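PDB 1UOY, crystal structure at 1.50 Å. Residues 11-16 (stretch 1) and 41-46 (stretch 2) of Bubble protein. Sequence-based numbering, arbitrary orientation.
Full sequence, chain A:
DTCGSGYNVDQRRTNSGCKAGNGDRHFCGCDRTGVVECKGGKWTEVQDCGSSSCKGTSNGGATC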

# COMPACT_ATOMS: atom_id res chain seq x y z
N GLN A 11 -0.85 -1.11 -5.61
CA GLN A 11 -1.10 0.11 -4.85
C GLN A 11 -2.40 0.10 -4.08
O GLN A 11 -3.39 -0.49 -4.56
CB GLN A 11 -1.07 1.30 -5.78
CG GLN A 11 0.28 1.44 -6.45
CD GLN A 11 0.37 2.69 -7.28
OE1 GLN A 11 -0.08 2.73 -8.44
NE2 GLN A 11 0.92 3.76 -6.68
N ARG A 12 -2.36 0.71 -2.89
CA ARG A 12 -3.54 0.83 -2.02
C ARG A 12 -3.50 2.22 -1.47
O ARG A 12 -2.42 2.80 -1.25
CB ARG A 12 -3.52 -0.21 -0.89
CG ARG A 12 -3.54 -1.64 -1.39
CD ARG A 12 -4.91 -2.03 -1.95
NE ARG A 12 -4.99 -3.46 -2.26
CZ ARG A 12 -4.53 -4.03 -3.36
NH1 ARG A 12 -3.92 -3.31 -4.30
NH2 ARG A 12 -4.66 -5.35 -3.52
N ARG A 13 -4.68 2.80 -1.23
CA ARG A 13 -4.71 4.19 -0.80
C ARG A 13 -4.47 4.30 0.70
O ARG A 13 -5.25 3.75 1.51
CB ARG A 13 -6.05 4.83 -1.23
CG ARG A 13 -6.08 6.31 -0.85
CD ARG A 13 -7.30 7.01 -1.54
NE ARG A 13 -7.12 7.04 -2.99
CZ ARG A 13 -6.40 7.96 -3.66
NH1 ARG A 13 -5.78 8.94 -3.01
NH2 ARG A 13 -6.29 7.89 -4.98
N THR A 14 -3.41 5.00 1.08
CA THR A 14 -3.10 5.17 2.48
C THR A 14 -4.32 5.76 3.23
O THR A 14 -4.99 6.70 2.75
CB THR A 14 -1.88 6.08 2.65
OG1 THR A 14 -0.83 5.61 1.78
CG2 THR A 14 -1.39 6.09 4.10
N ASN A 15 -4.60 5.14 4.36
CA ASN A 15 -5.66 5.51 5.29
C ASN A 15 -7.06 5.08 4.84
O ASN A 15 -8.04 5.35 5.52
CB ASN A 15 -5.58 7.01 5.64
CG ASN A 15 -4.26 7.34 6.26
OD1 ASN A 15 -3.72 6.55 7.04
ND2 ASN A 15 -3.71 8.50 5.91
N SER A 16 -7.16 4.44 3.69
CA SER A 16 -8.47 3.92 3.27
C SER A 16 -8.71 2.57 3.94
O SER A 16 -7.82 1.96 4.54
CB SER A 16 -8.52 3.77 1.75
OG SER A 16 -7.66 2.74 1.24
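Stretch 2 (41-46) GKWTEV

What fastens stretch 2 to stretch 1? Two backbone hydrogen bonds do, and both belong to Trp43. Asn15 N donates to Trp43 O at 2.7 Å with an N-H...O angle of 153°, and Trp43 N donates to Ser16 O at 2.9 Å with an angle of 163°. A single strand residue thus uses its amide and its carbonyl to grip two successive residues of stretch 1. Beside the second bond, Lys42 CA lies 3.2 Å from Ser16 O in a CA-H...O contact, so this carbonyl receives two neighbours of the strand at once.

What backbone shapes make this possible, and how do the chains run? Residues 42 to 46 belong to a strand, extended from Lys42 to Glu45, whereas stretch 1 offers a type II beta turn from Arg13 to Ser16, closed by Ser16 N to Arg13 O at 3.0 Å. Asn15 takes the positive phi, 77°, expected at the third position of such a turn. The side chain of Ser16 reinforces it, with OG donating to Arg13 O at 2.6 Å. The chains run in opposite senses here: Ser16 meets Lys42 and Trp43, while Thr14 lies near Glu45. Their closest register is Asn15 with Trp43, CA to CA 4.8 Å.

Where does water extend the polar contact? Three waters bridge the stretches. One accepts from Lys42 NZ at 2.7 Å and donates to Asn15 O at 3.0 Å; another accepts from Glu45 N at 2.9 Å and donates to Asn15 OD1 at 3.1 Å. The third donates to Glu45 OE2 at 2.7 Å and is hydrogen-bonded to Thr14 OG1, also at 2.7 Å. The CA-to-CB bond of Asn15 points away from the strand, but the end of its side chain comes nearer.

What does the packing add around these bonds? Its centre is the buried Trp43, whose CA-to-CB bond points toward stretch 1. Arg12 CB sits over one face of the indole, 3.6 Å from the centroid of the Trp43 five-membered ring and only 6° off its normal, a CH-pi contact with the aliphatic part of an arginine. Arg12 NH1 meanwhile donates to Gln11 O at 2.9 Å. Ser16 OG lies at the ring edge, 3.4 Å from Trp43 CD1, and Arg13 O is 3.5 Å from Trp43 CB. Farther out, Lys42 CD rests 3.6 Å from Asn15 O, and Thr14 CG2 makes a looser contact with Glu45 CB at 4.5 Å.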

# COMPACT_ATOMS: atom_id res chain seq x y z
N GLY A 41 -7.87 -2.03 10.36
CA GLY A 41 -8.84 -1.77 9.32
C GLY A 41 -8.53 -0.69 8.33
O GLY A 41 -9.39 -0.34 7.53
N LYS A 42 -7.32 -0.13 8.41
CA LYS A 42 -6.93 0.91 7.48
C LYS A 42 -5.54 0.66 6.92
O LYS A 42 -4.67 0.12 7.61
CB LYS A 42 -6.91 2.26 8.21
CG LYS A 42 -8.25 2.65 8.84
CD LYS A 42 -9.34 2.95 7.79
CE LYS A 42 -10.70 3.29 8.45
NZ LYS A 42 -11.89 3.06 7.53
N TRP A 43 -5.35 1.03 5.65
CA TRP A 43 -4.00 0.96 5.08
C TRP A 43 -3.13 1.97 5.81
O TRP A 43 -3.37 3.16 5.77
CB TRP A 43 -4.00 1.24 3.57
CG TRP A 43 -4.60 0.09 2.83
CD1 TRP A 43 -5.83 0.07 2.20
CD2 TRP A 43 -4.04 -1.21 2.68
NE1 TRP A 43 -6.05 -1.17 1.68
CE2 TRP A 43 -4.98 -1.98 1.96
CE3 TRP A 43 -2.84 -1.81 3.09
CZ2 TRP A 43 -4.76 -3.31 1.65
CZ3 TRP A 43 -2.63 -3.17 2.79
CH2 TRP A 43 -3.59 -3.89 2.08
N THR A 44 -2.10 1.49 6.48
CA THR A 44 -1.28 2.32 7.38
C THR A 44 0.13 2.31 6.89
O THR A 44 0.70 1.23 6.61
CB THR A 44 -1.38 1.67 8.78
OG1 THR A 44 -2.75 1.66 9.20
CG2 THR A 44 -0.60 2.43 9.83
N GLU A 45 0.73 3.49 6.82
CA GLU A 45 2.12 3.55 6.33
C GLU A 45 3.07 2.96 7.37
O GLU A 45 3.06 3.40 8.54
CB GLU A 45 2.50 5.00 6.01
CG GLU A 45 3.90 5.10 5.39
CD GLU A 45 4.19 6.46 4.85
OE1 GLU A 45 4.86 7.25 5.56
OE2 GLU A 45 3.72 6.76 3.74
N VAL A 46 3.82 1.95 6.93
CA VAL A 46 4.81 1.29 7.79
C VAL A 46 6.25 1.64 7.46
O VAL A 46 7.17 1.35 8.26
CB VAL A 46 4.63 -0.26 7.81
CG1 VAL A 46 3.28 -0.62 8.47
CG2 VAL A 46 4.73 -0.83 6.43
O HOH W 1 1.74 6.43 1.93
O HOH W 2 -0.73 5.86 7.65
O HOH W 3 -11.04 5.14 5.97